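Local coordinates for sensor protein (Pseudomonas syringae pv. tomato, PDB 2R8R), which is the N-terminal sensor region of the histidine kinase KdpD, a two-component protein thought to use ATP to phosphorylate itself on a histidine and to pass the signal on, at residues L197-L200 against R201-M205; H28-R32 against Q33-V37; T104-W107 against Q108-Q111; G18-Y21 against A22-Q25; E49-A52 against L53-G56. One frame throughout, in Å; residues are numbered along the deposited sequence.

Interaction 1 (L197-L200 against R201-M205)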
loop_
_atom_site.group_PDB
_atom_site.type_symbol
_atom_site.label_atom_id
_atom_site.label_comp_id
_atom_site.label_asym_id
_atom_site.label_seq_id
_atom_site.Cartn_x
_atom_site.Cartn_y
_atom_site.Cartn_z
ATOM N N LEU A 197 -16.685 -6.321 -5.254
ATOM C CA LEU A 197 -15.361 -6.929 -5.206
ATOM C C LEU A 197 -15.014 -7.657 -6.516
ATOM O O LEU A 197 -13.860 -7.693 -6.913
ATOM C CB LEU A 197 -15.241 -7.860 -3.976
ATOM C CG LEU A 197 -15.277 -7.173 -2.599
ATOM C CD1 LEU A 197 -15.448 -8.210 -1.436
ATOM C CD2 LEU A 197 -14.039 -6.251 -2.369
ATOM N N THR A 198 -16.004 -8.214 -7.190
ATOM C CA THR A 198 -15.832 -8.807 -8.510
ATOM C C THR A 198 -15.441 -7.742 -9.525
ATOM O O THR A 198 -14.518 -7.942 -10.338
ATOM C CB THR A 198 -17.144 -9.496 -8.975
ATOM O OG1 THR A 198 -17.382 -10.637 -8.141
ATOM C CG2 THR A 198 -17.077 -9.930 -10.437
ATOM N N ALA A 199 -16.141 -6.607 -9.456
ATOM C CA ALA A 199 -15.882 -5.466 -10.316
ATOM C C ALA A 199 -14.455 -4.942 -10.103
ATOM O O ALA A 199 -13.743 -4.703 -11.044
ATOM C CB ALA A 199 -16.945 -4.347 -10.041
ATOM N N LEU A 200 -14.041 -4.779 -8.858
ATOM C CA LEU A 200 -12.702 -4.272 -8.522
ATOM C C LEU A 200 -11.575 -5.249 -8.900
ATOM O O LEU A 200 -10.507 -4.830 -9.330
ATOM C CB LEU A 200 -12.624 -3.942 -7.038
ATOM C CG LEU A 200 -13.445 -2.725 -6.621
ATOM C CD1 LEU A 200 -13.777 -2.809 -5.111
ATOM C CD2 LEU A 200 -12.705 -1.438 -6.975
ATOM N N ARG A 201 -11.836 -6.547 -8.750
ATOM C CA ARG A 201 -10.902 -7.578 -9.165
ATOM C C ARG A 201 -10.633 -7.520 -10.667
ATOM O O ARG A 201 -9.514 -7.661 -11.097
ATOM C CB ARG A 201 -11.430 -8.952 -8.785
ATOM C CG ARG A 201 -10.552 -10.116 -9.267
ATOM C CD ARG A 201 -11.160 -11.415 -8.911
ATOM N NE ARG A 201 -10.200 -12.515 -8.974
ATOM C CZ ARG A 201 -10.525 -13.799 -8.840
ATOM N NH1 ARG A 201 -11.784 -14.187 -8.622
ATOM N NH2 ARG A 201 -9.577 -14.703 -8.873
ATOM N N GLU A 202 -11.682 -7.316 -11.460
ATOM C CA GLU A 202 -11.549 -7.119 -12.893
ATOM C C GLU A 202 -10.764 -5.853 -13.212
ATOM O O GLU A 202 -9.948 -5.851 -14.112
ATOM C CB GLU A 202 -12.934 -7.090 -13.523
ATOM C CG GLU A 202 -12.975 -6.684 -14.995
ATOM C CD GLU A 202 -14.392 -6.727 -15.556
ATOM O OE1 GLU A 202 -14.723 -7.682 -16.282
ATOM O OE2 GLU A 202 -15.197 -5.829 -15.234
HETATM N N MSE A 203 -10.999 -4.782 -12.470
HETATM C CA MSE A 203 -10.212 -3.556 -12.626
HETATM C C MSE A 203 -8.728 -3.773 -12.357
HETATM O O MSE A 203 -7.885 -3.321 -13.115
HETATM C CB MSE A 203 -10.732 -2.442 -11.691
HETATM C CG MSE A 203 -11.985 -1.762 -12.224
HETATM SE SE MSE A 203 -12.657 -0.336 -11.097
HETATM C CE MSE A 203 -14.397 -1.047 -10.622
ATOM N N ALA A 204 -8.417 -4.452 -11.262
ATOM C CA ALA A 204 -7.024 -4.755 -10.918
ATOM C C ALA A 204 -6.383 -5.573 -12.051
ATOM O O ALA A 204 -5.257 -5.313 -12.463
ATOM C CB ALA A 204 -6.955 -5.517 -9.558
HETATM N N MSE A 205 -7.106 -6.568 -12.553
HETATM C CA MSE A 205 -6.570 -7.402 -13.633
HETATM C C MSE A 205 -6.388 -6.623 -14.922
HETATM O O MSE A 205 -5.372 -6.754 -15.581
HETATM C CB MSE A 205 -7.449 -8.622 -13.876
HETATM C CG MSE A 205 -7.132 -9.732 -12.906
HETATM SE SE MSE A 205 -8.293 -11.216 -13.173
HETATM C CE MSE A 205 -7.645 -12.510 -11.809
HETATM O O HOH W 1 -14.784 -3.900 -13.496
#
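L200 and M203, a selenomethionine, make the main apolar contact, and A199 joins it. The methyl CE of M203 lies 4.0 Å from CD2 of L200 and 4.2 Å from CB of A199. The M203 chain is extended through SE and then bends at chi3 (-117°), which turns CE back over the preceding turn. Beyond the segments, M203 also packs on Q135, V136 and I139 of helix 133-140, and A199 on I139.

Backbone bonds make up the second group. Four successive amides reach back four residues: R201 N to L197 O, E202 N to T198 O, M203 N to A199 O, and A204 N to L200 O. The last is 2.9 Å long with an N-H...O angle of 163°.

The polar link is by water. One water donates to A199 O at 2.8 Å and to E202 OE2 at 2.6 Å. The carbonyl of A199 therefore takes two hydrogens, one from M203 N and one from the water.

The R201 chain runs extended away from the turn, and its NE makes a salt bridge with D163. L197 packs on P166, L169 and L170 of helix 166-174. This is regular alpha-helix with i to i+4 bonding, an amphipathic turn of helix 194-209 laid against two other helices.

Interaction 2 (H28-R32 against Q33-V37)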
loop_
_atom_site.group_PDB
_atom_site.type_symbol
_atom_site.label_atom_id
_atom_site.label_comp_id
_atom_site.label_asym_id
_atom_site.label_seq_id
_atom_site.Cartn_x
_atom_site.Cartn_y
_atom_site.Cartn_z
ATOM N N HIS A 28 11.914 -10.462 2.585
ATOM C CA HIS A 28 12.691 -11.510 3.244
ATOM C C HIS A 28 13.587 -12.254 2.272
ATOM O O HIS A 28 14.736 -12.577 2.608
ATOM C CB HIS A 28 11.758 -12.478 4.001
ATOM C CG HIS A 28 11.437 -12.022 5.391
ATOM N ND1 HIS A 28 12.334 -12.132 6.434
ATOM C CD2 HIS A 28 10.346 -11.401 5.903
ATOM C CE1 HIS A 28 11.808 -11.616 7.529
ATOM N NE2 HIS A 28 10.595 -11.173 7.242
ATOM N N ALA A 29 13.099 -12.523 1.064
ATOM C CA ALA A 29 13.963 -13.126 0.053
ATOM C C ALA A 29 15.139 -12.207 -0.187
ATOM O O ALA A 29 16.268 -12.651 -0.169
ATOM C CB ALA A 29 13.218 -13.463 -1.270
ATOM N N GLN A 30 14.896 -10.921 -0.369
ATOM C CA GLN A 30 15.989 -9.964 -0.524
ATOM C C GLN A 30 16.934 -9.921 0.685
ATOM O O GLN A 30 18.154 -9.859 0.519
ATOM C CB GLN A 30 15.434 -8.567 -0.789
ATOM C CG GLN A 30 14.641 -8.405 -2.088
ATOM C CD GLN A 30 15.403 -8.820 -3.355
ATOM O OE1 GLN A 30 14.998 -9.754 -4.032
ATOM N NE2 GLN A 30 16.478 -8.117 -3.678
ATOM N N LEU A 31 16.382 -9.961 1.902
ATOM C CA LEU A 31 17.203 -9.922 3.125
ATOM C C LEU A 31 18.164 -11.119 3.129
ATOM O O LEU A 31 19.356 -10.981 3.385
ATOM C CB LEU A 31 16.333 -9.897 4.379
ATOM C CG LEU A 31 17.025 -9.655 5.741
ATOM C CD1 LEU A 31 17.574 -8.194 5.883
ATOM C CD2 LEU A 31 16.129 -9.991 6.902
ATOM N N ARG A 32 17.632 -12.293 2.794
ATOM C CA ARG A 32 18.409 -13.510 2.729
ATOM C C ARG A 32 19.548 -13.453 1.724
ATOM O O ARG A 32 20.576 -14.073 1.930
ATOM C CB ARG A 32 17.512 -14.691 2.369
ATOM C CG ARG A 32 16.683 -15.165 3.520
ATOM C CD ARG A 32 16.044 -16.485 3.189
ATOM N NE ARG A 32 15.118 -16.459 2.037
ATOM C CZ ARG A 32 13.794 -16.250 2.104
ATOM N NH1 ARG A 32 13.167 -16.010 3.257
ATOM N NH2 ARG A 32 13.084 -16.285 0.982
ATOM N N GLN A 33 19.355 -12.749 0.628
ATOM C CA GLN A 33 20.402 -12.593 -0.356
ATOM C C GLN A 33 21.388 -11.441 -0.014
ATOM O O GLN A 33 22.186 -11.035 -0.864
ATOM C CB GLN A 33 19.752 -12.349 -1.715
ATOM C CG GLN A 33 18.844 -13.492 -2.196
ATOM C CD GLN A 33 17.908 -13.030 -3.307
ATOM O OE1 GLN A 33 18.263 -12.133 -4.065
ATOM N NE2 GLN A 33 16.705 -13.614 -3.391
ATOM N N GLY A 34 21.308 -10.899 1.203
ATOM C CA GLY A 34 22.233 -9.876 1.684
ATOM C C GLY A 34 21.848 -8.425 1.457
ATOM O O GLY A 34 22.647 -7.546 1.746
ATOM N N VAL A 35 20.645 -8.161 0.933
ATOM C CA VAL A 35 20.190 -6.777 0.651
ATOM C C VAL A 35 19.909 -6.046 1.964
ATOM O O VAL A 35 19.301 -6.597 2.868
ATOM C CB VAL A 35 18.917 -6.763 -0.264
ATOM C CG1 VAL A 35 18.408 -5.336 -0.541
ATOM C CG2 VAL A 35 19.212 -7.479 -1.589
ATOM N N ARG A 36 20.388 -4.817 2.072
ATOM C CA ARG A 36 20.091 -3.975 3.197
ATOM C C ARG A 36 18.658 -3.443 3.057
ATOM O O ARG A 36 18.400 -2.429 2.415
ATOM C CB ARG A 36 21.123 -2.828 3.308
ATOM C CG ARG A 36 22.562 -3.292 3.688
ATOM C CD ARG A 36 23.573 -2.119 3.625
ATOM N NE ARG A 36 23.765 -1.652 2.244
ATOM C CZ ARG A 36 23.315 -0.505 1.726
ATOM N NH1 ARG A 36 22.669 0.376 2.463
ATOM N NH2 ARG A 36 23.546 -0.234 0.443
ATOM N N VAL A 37 17.745 -4.165 3.679
ATOM C CA VAL A 37 16.321 -3.877 3.649
ATOM C C VAL A 37 15.897 -3.079 4.879
ATOM O O VAL A 37 16.362 -3.346 5.972
ATOM C CB VAL A 37 15.494 -5.194 3.590
ATOM C CG1 VAL A 37 13.968 -4.895 3.526
ATOM C CG2 VAL A 37 15.948 -6.044 2.410
#
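A Schellman motif ends helix 19-32 here, with G34 as its C-prime residue. Two backbone bonds define it. V35 N donates to Q30 O at 3.0 Å, and G34 N donates to L31 O at 2.9 Å. The second donor stands above the carbonyl plane of L31, 59° out of it. G34 has a positive phi of 91°, which turns the chain back so that both amides meet carbonyls of the last helical turn. Q33 N makes a helical bond to A29 O, at 3.2 Å, and a weak one to Q30 O.

The turn leads from the helix into strand 37-39, the edge strand of the parallel sheet. It is the link between helix and strand in an alpha/beta fold of the P-loop NTPase type. V35 lies alongside Q30, pointing the same way, with CG2 3.5 Å from Q30 NE2. The Q30 chain bends at chi2 (-56°), which keeps its amide beside this methyl. V37 CG2 comes within 4.1 Å of Q30 CB. L31 CD1 touches V37 CB at 4.3 Å. Q30, V35 and V37 all pack on L87 of the neighbouring strand. The extended Q33 chain runs back along A29, its CG 3.4 Å from A29 O.

Interaction 3 (T104-W107 against Q108-Q111)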
loop_
_atom_site.group_PDB
_atom_site.type_symbol
_atom_site.label_atom_id
_atom_site.label_comp_id
_atom_site.label_asym_id
_atom_site.label_seq_id
_atom_site.Cartn_x
_atom_site.Cartn_y
_atom_site.Cartn_z
ATOM N N THR A 104 2.974 16.551 -0.006
ATOM C CA THR A 104 1.543 16.281 0.078
ATOM C C THR A 104 1.238 14.782 0.130
ATOM O O THR A 104 0.415 14.324 0.942
ATOM C CB THR A 104 0.836 16.943 -1.126
ATOM O OG1 THR A 104 1.060 18.365 -1.055
ATOM C CG2 THR A 104 -0.703 16.677 -1.124
ATOM N N LYS A 105 1.930 14.024 -0.720
ATOM C CA LYS A 105 1.605 12.646 -0.994
ATOM C C LYS A 105 2.782 11.746 -0.689
ATOM O O LYS A 105 3.942 12.099 -0.919
ATOM C CB LYS A 105 1.228 12.482 -2.473
ATOM C CG LYS A 105 -0.039 13.175 -2.935
ATOM C CD LYS A 105 -1.357 12.745 -2.268
ATOM C CE LYS A 105 -1.824 11.356 -2.705
ATOM N NZ LYS A 105 -3.247 10.925 -2.339
ATOM N N ARG A 106 2.483 10.546 -0.214
ATOM C CA ARG A 106 3.512 9.528 0.009
ATOM C C ARG A 106 4.199 9.053 -1.272
ATOM O O ARG A 106 5.345 8.705 -1.212
ATOM C CB ARG A 106 2.928 8.363 0.761
ATOM C CG ARG A 106 3.909 7.265 1.100
ATOM C CD ARG A 106 3.212 6.228 1.978
ATOM N NE ARG A 106 3.061 6.715 3.344
ATOM C CZ ARG A 106 2.395 6.073 4.297
ATOM N NH1 ARG A 106 1.800 4.900 4.033
ATOM N NH2 ARG A 106 2.332 6.601 5.529
ATOM N N TRP A 107 3.511 9.066 -2.423
ATOM C CA TRP A 107 4.154 8.758 -3.692
ATOM C C TRP A 107 5.337 9.688 -3.980
ATOM O O TRP A 107 6.331 9.231 -4.503
ATOM C CB TRP A 107 3.178 8.664 -4.875
ATOM C CG TRP A 107 2.502 9.931 -5.382
ATOM C CD1 TRP A 107 1.205 10.291 -5.175
ATOM C CD2 TRP A 107 3.065 10.943 -6.238
ATOM N NE1 TRP A 107 0.926 11.469 -5.832
ATOM C CE2 TRP A 107 2.053 11.905 -6.472
ATOM C CE3 TRP A 107 4.327 11.137 -6.820
ATOM C CZ2 TRP A 107 2.264 13.043 -7.258
ATOM C CZ3 TRP A 107 4.537 12.267 -7.598
ATOM C CH2 TRP A 107 3.515 13.204 -7.803
ATOM N N GLN A 108 5.249 10.956 -3.576
ATOM C CA GLN A 108 6.385 11.887 -3.683
ATOM C C GLN A 108 7.542 11.529 -2.774
ATOM O O GLN A 108 8.688 11.705 -3.150
ATOM C CB GLN A 108 5.960 13.314 -3.357
ATOM C CG GLN A 108 4.999 13.896 -4.308
ATOM C CD GLN A 108 4.457 15.218 -3.808
ATOM O OE1 GLN A 108 3.347 15.262 -3.317
ATOM N NE2 GLN A 108 5.270 16.302 -3.891
ATOM N N ASP A 109 7.246 11.082 -1.560
ATOM C CA ASP A 109 8.249 10.522 -0.671
ATOM C C ASP A 109 9.022 9.391 -1.356
ATOM O O ASP A 109 10.241 9.323 -1.314
ATOM C CB ASP A 109 7.606 9.923 0.587
ATOM C CG ASP A 109 6.960 10.967 1.528
ATOM O OD1 ASP A 109 7.048 12.213 1.296
ATOM O OD2 ASP A 109 6.376 10.494 2.528
ATOM N N ILE A 110 8.270 8.490 -1.978
ATOM C CA ILE A 110 8.805 7.395 -2.746
ATOM C C ILE A 110 9.656 7.860 -3.921
ATOM O O ILE A 110 10.738 7.332 -4.146
ATOM C CB ILE A 110 7.654 6.441 -3.230
ATOM C CG1 ILE A 110 7.121 5.648 -2.024
ATOM C CG2 ILE A 110 8.152 5.559 -4.329
ATOM C CD1 ILE A 110 5.790 4.950 -2.213
ATOM N N GLN A 111 9.190 8.842 -4.673
ATOM C CA GLN A 111 9.974 9.301 -5.813
ATOM C C GLN A 111 11.316 9.814 -5.315
ATOM O O GLN A 111 12.311 9.586 -5.952
ATOM C CB GLN A 111 9.253 10.390 -6.663
ATOM C CG GLN A 111 7.953 10.020 -7.387
ATOM C CD GLN A 111 8.093 8.859 -8.342
ATOM O OE1 GLN A 111 9.038 8.797 -9.129
ATOM N NE2 GLN A 111 7.130 7.929 -8.300
HETATM O O HOH W 2 3.806 18.547 -1.972
HETATM O O HOH W 3 5.051 8.683 4.228
#
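The indole of W107 has Q108 CG over one face and Q111 CG at its edge, in the plane. Q108 CG sits 3.7 Å from the centroid of the six-membered ring, 11° off the ring normal, a CH-pi contact. Q111 CG is 3.8 Å from W107 CE3. CG of W107 stands between the backbone N and the carbonyl carbon (chi1 70°), which lays the ring over Q108 N. The indole also meets W151 edge-to-face.

The Q108 amide turns back to the helix start. Its OE1 accepts from K105 N at 3.2 Å, with the donor above the carbonyl plane. A water accepts from both T104 N and Q108 NE2.

R106 and D109 meet through a second water, which accepts from R106 NE at 2.9 Å and lies 2.8 Å from D109 OD2, to which it may donate. R106 is also bound to E74 and D91 O, and D109 OD1 to H103.

K105 is the N-cap of helix 106-115. It makes half of a capping box: Q108 OE1 accepts from K105 N, while the weak return bond goes from Q108 N to the backbone O of K105. It starts the helix of a beta-alpha-beta crossover between strands 87-90 and 119-125.

Interaction 4 (G18-Y21 against A22-Q25). With SO4 (sulfate ion), chain C.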
loop_
_atom_site.group_PDB
_atom_site.type_symbol
_atom_site.label_atom_id
_atom_site.label_comp_id
_atom_site.label_asym_id
_atom_site.label_seq_id
_atom_site.Cartn_x
_atom_site.Cartn_y
_atom_site.Cartn_z
ATOM N N GLY A 18 -3.949 -9.703 0.561
ATOM C CA GLY A 18 -2.602 -10.183 0.883
ATOM C C GLY A 18 -1.438 -9.409 0.311
ATOM O O GLY A 18 -0.345 -9.921 0.205
ATOM N N LYS A 19 -1.659 -8.161 -0.030
ATOM C CA LYS A 19 -0.601 -7.295 -0.605
ATOM C C LYS A 19 0.597 -7.119 0.316
ATOM O O LYS A 19 1.753 -7.305 -0.103
ATOM C CB LYS A 19 -1.156 -5.903 -0.893
ATOM C CG LYS A 19 -2.262 -5.808 -1.919
ATOM C CD LYS A 19 -2.674 -4.310 -2.128
ATOM C CE LYS A 19 -3.324 -3.609 -0.896
ATOM N NZ LYS A 19 -4.566 -4.372 -0.443
ATOM N N THR A 20 0.324 -6.739 1.570
ATOM C CA THR A 20 1.396 -6.492 2.532
ATOM C C THR A 20 2.198 -7.737 2.859
ATOM O O THR A 20 3.419 -7.704 2.852
ATOM C CB THR A 20 0.864 -5.927 3.825
ATOM O OG1 THR A 20 0.307 -4.661 3.537
ATOM C CG2 THR A 20 1.973 -5.730 4.819
ATOM N N TYR A 21 1.508 -8.844 3.100
ATOM C CA TYR A 21 2.170 -10.116 3.315
ATOM C C TYR A 21 3.096 -10.475 2.125
ATOM O O TYR A 21 4.244 -10.887 2.337
ATOM C CB TYR A 21 1.121 -11.210 3.536
ATOM C CG TYR A 21 1.722 -12.543 3.947
ATOM C CD1 TYR A 21 1.982 -12.800 5.281
ATOM C CD2 TYR A 21 2.011 -13.541 3.022
ATOM C CE1 TYR A 21 2.515 -13.981 5.705
ATOM C CE2 TYR A 21 2.560 -14.761 3.449
ATOM C CZ TYR A 21 2.811 -14.951 4.805
ATOM O OH TYR A 21 3.347 -16.119 5.332
ATOM N N ALA A 22 2.593 -10.336 0.897
ATOM C CA ALA A 22 3.384 -10.584 -0.310
ATOM C C ALA A 22 4.634 -9.695 -0.371
ATOM O O ALA A 22 5.736 -10.180 -0.629
ATOM C CB ALA A 22 2.545 -10.435 -1.582
HETATM N N MSE A 23 4.457 -8.411 -0.093
HETATM C CA MSE A 23 5.565 -7.503 -0.001
HETATM C C MSE A 23 6.622 -7.920 1.055
HETATM O O MSE A 23 7.839 -7.786 0.796
HETATM C CB MSE A 23 5.080 -6.074 0.258
HETATM C CG MSE A 23 6.250 -5.090 0.429
HETATM SE SE MSE A 23 5.760 -3.251 0.799
HETATM C CE MSE A 23 4.875 -3.503 2.539
ATOM N N LEU A 24 6.165 -8.390 2.226
ATOM C CA LEU A 24 7.076 -8.728 3.293
ATOM C C LEU A 24 7.837 -10.015 2.998
ATOM O O LEU A 24 9.031 -10.092 3.331
ATOM C CB LEU A 24 6.356 -8.793 4.646
ATOM C CG LEU A 24 5.810 -7.455 5.198
ATOM C CD1 LEU A 24 5.208 -7.709 6.575
ATOM C CD2 LEU A 24 6.884 -6.380 5.266
ATOM N N GLN A 25 7.170 -10.991 2.340
ATOM C CA GLN A 25 7.850 -12.206 1.849
ATOM C C GLN A 25 8.861 -11.899 0.758
ATOM O O GLN A 25 9.933 -12.492 0.723
ATOM C CB GLN A 25 6.859 -13.247 1.306
ATOM C CG GLN A 25 6.000 -13.972 2.349
ATOM C CD GLN A 25 6.812 -14.930 3.245
ATOM O OE1 GLN A 25 8.053 -14.925 3.238
ATOM N NE2 GLN A 25 6.110 -15.759 4.002
HETATM S S SO4 C . -3.777 -6.492 2.254
HETATM O O1 SO4 C . -4.669 -5.452 2.691
HETATM O O2 SO4 C . -3.947 -7.739 2.925
HETATM O O3 SO4 C . -4.068 -6.523 0.817
HETATM O O4 SO4 C . -2.412 -6.121 2.653
#
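G18 N donates to the sulfate at O2, 3.1 Å away, and more weakly to O3, while G18 O accepts from A22 N at 3.0 Å. The residue is the N-cap of helix 19-32, and its positive phi suits glycine.

K19 holds the sulfate twice. Its backbone N donates to O3 at 3.0 Å. Its side chain bends at both chi3 and chi4 and curls round the anion, which brings NZ to the same O3. That second bond is modelled very short, and its exact length is doubtful. NZ is also weakly bonded to A14 O. K19 O accepts from M23 N in the helix.

T20 N donates almost straight to sulfate O4, 3.0 Å long with an N-H...O angle of 169°. T20 OG1 is hydrogen-bonded to D91 OD1. G16 N also binds the anion. Glycine, lysine and threonine in a strand-loop-helix, with backbone amides around a sulfate, match a Walker A P-loop, and the sulfate probably sits where a nucleotide phosphate would. The helix start, with its amides pointing at the anion, would favour the negative charge. T20 CG2 lies alongside L24 CD1, 4.2 Å apart, and T20 O accepts from L24 N.

Y21 lies beside Q25, pointing the same way. Its CG stands anti to the backbone N (chi1 -173°), which sends the ring along the Q25 side chain. Q25 CG is 3.7 Å from Y21 CE2. Q25 NE2 gives Y21 OH a weak hydrogen bond of 3.1 Å. The amide and ring planes stand 80° apart. Q25 N also donates to Y21 O.

Interaction 5 (E49-A52 against L53-G56)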
loop_
_atom_site.group_PDB
_atom_site.type_symbol
_atom_site.label_atom_id
_atom_site.label_comp_id
_atom_site.label_asym_id
_atom_site.label_seq_id
_atom_site.Cartn_x
_atom_site.Cartn_y
_atom_site.Cartn_z
ATOM N N GLU A 49 0.670 -13.070 11.501
ATOM C CA GLU A 49 1.639 -13.683 10.596
ATOM C C GLU A 49 2.429 -12.598 9.886
ATOM O O GLU A 49 3.604 -12.775 9.580
ATOM C CB GLU A 49 0.977 -14.648 9.591
ATOM C CG GLU A 49 0.037 -14.004 8.555
ATOM C CD GLU A 49 -0.499 -14.992 7.510
ATOM O OE1 GLU A 49 -0.048 -16.181 7.497
ATOM O OE2 GLU A 49 -1.371 -14.569 6.711
ATOM N N THR A 50 1.766 -11.472 9.665
ATOM C CA THR A 50 2.354 -10.310 9.012
ATOM C C THR A 50 3.201 -9.539 10.028
ATOM O O THR A 50 4.317 -9.109 9.739
ATOM C CB THR A 50 1.216 -9.467 8.354
ATOM O OG1 THR A 50 0.490 -10.318 7.451
ATOM C CG2 THR A 50 1.746 -8.297 7.568
ATOM N N GLU A 51 2.698 -9.420 11.238
ATOM C CA GLU A 51 3.497 -8.893 12.327
ATOM C C GLU A 51 4.793 -9.731 12.549
ATOM O O GLU A 51 5.880 -9.166 12.759
ATOM C CB GLU A 51 2.611 -8.752 13.586
ATOM C CG GLU A 51 3.200 -7.902 14.724
ATOM C CD GLU A 51 3.803 -6.517 14.312
ATOM O OE1 GLU A 51 3.051 -5.560 14.007
ATOM O OE2 GLU A 51 5.051 -6.375 14.326
ATOM N N ALA A 52 4.706 -11.061 12.431
ATOM C CA ALA A 52 5.924 -11.911 12.574
ATOM C C ALA A 52 6.925 -11.741 11.411
ATOM O O ALA A 52 8.131 -11.829 11.619
ATOM C CB ALA A 52 5.565 -13.386 12.775
ATOM N N LEU A 53 6.448 -11.508 10.189
ATOM C CA LEU A 53 7.374 -11.175 9.099
ATOM C C LEU A 53 8.045 -9.802 9.316
ATOM O O LEU A 53 9.246 -9.637 9.126
ATOM C CB LEU A 53 6.670 -11.229 7.740
ATOM C CG LEU A 53 6.353 -12.641 7.232
ATOM C CD1 LEU A 53 5.709 -12.556 5.832
ATOM C CD2 LEU A 53 7.619 -13.511 7.244
ATOM N N LEU A 54 7.267 -8.823 9.738
ATOM C CA LEU A 54 7.803 -7.509 9.966
ATOM C C LEU A 54 8.882 -7.491 11.060
ATOM O O LEU A 54 9.866 -6.765 10.953
ATOM C CB LEU A 54 6.683 -6.528 10.282
ATOM C CG LEU A 54 7.061 -5.072 10.506
ATOM C CD1 LEU A 54 7.823 -4.519 9.287
ATOM C CD2 LEU A 54 5.786 -4.268 10.841
ATOM N N ASN A 55 8.698 -8.281 12.097
ATOM C CA ASN A 55 9.641 -8.303 13.206
ATOM C C ASN A 55 10.971 -8.961 12.869
ATOM O O ASN A 55 11.921 -8.806 13.620
ATOM C CB ASN A 55 9.005 -8.943 14.464
ATOM C CG ASN A 55 8.001 -7.984 15.167
ATOM O OD1 ASN A 55 7.077 -8.456 15.861
ATOM N ND2 ASN A 55 8.177 -6.634 14.989
ATOM N N GLY A 56 11.057 -9.655 11.740
ATOM C CA GLY A 56 12.339 -10.115 11.217
ATOM C C GLY A 56 13.097 -9.156 10.293
ATOM O O GLY A 56 14.148 -9.518 9.757
#
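E51 and N55 meet one turn apart near the C-terminal end of helix 48-54. The helix runs beside helix 19-32 in this P-loop NTPase-like domain. Y21 and L24 of that helix touch T50, and Y21 also touches E49 and L53.

The E51 side chain can be followed outward. CB starts away from the following turn, with CG anti to the backbone N (chi1 -166°). At CG the chain bends (chi2 48°), and this brings the carboxylate back toward N55. E51 CG lies 4.1 Å from N55 OD1, and CD is equally far from it. OE1 leaves the pair and is hydrogen-bonded to T44 OG1. OE2 is the atom that meets N55. E51 OE2 lies 3.2 Å from N55 ND2 and 3.3 Å from N55 OD1, so it stands near both ends of the amide. The side chains are set obliquely, with the carboxylate and amide planes 41° apart. E51 OE2 also meets L54 CD2, at 4.1 Å.

Backbone bonds run beneath. N55 N donates to E51 O, L54 N to T50 O, and L53 N to E49 O, the last with its donor above the carbonyl plane. E51 O thus holds N55 N, and the N55 side chain arches over the same carbonyl.

L53 faces helix 19-32, where it meets Y21. Its CG lies 3.6 Å from E49 O. L53 O is bonded to H28 NE2. G56 N turns back to donate to L53 O at 3.2 Å.

In the fold
Along the chain the order is interaction 4, 2, 5, 3, then 1. Interactions 4 and 2 lie at the two ends of helix 19-32, centres 15 Å apart. Interaction 5, on helix 48-54, touches both: Y21 and L24 pack on its residues, and H28 NE2 probably hydrogen-bonds L53 O. Its centre is 10 Å from interaction 4 and 15 Å from interaction 2. Interaction 3 starts helix 106-115, on the opposite side of the chain's centre from interaction 4, centres about 20 Å apart. Interaction 1, on helix 194-209, and interaction 4 have centres about 19 Å apart. All belong to one domain built on a five-stranded parallel sheet, a probable nucleotide-binding fold whose probable P-loop ends in interaction 4.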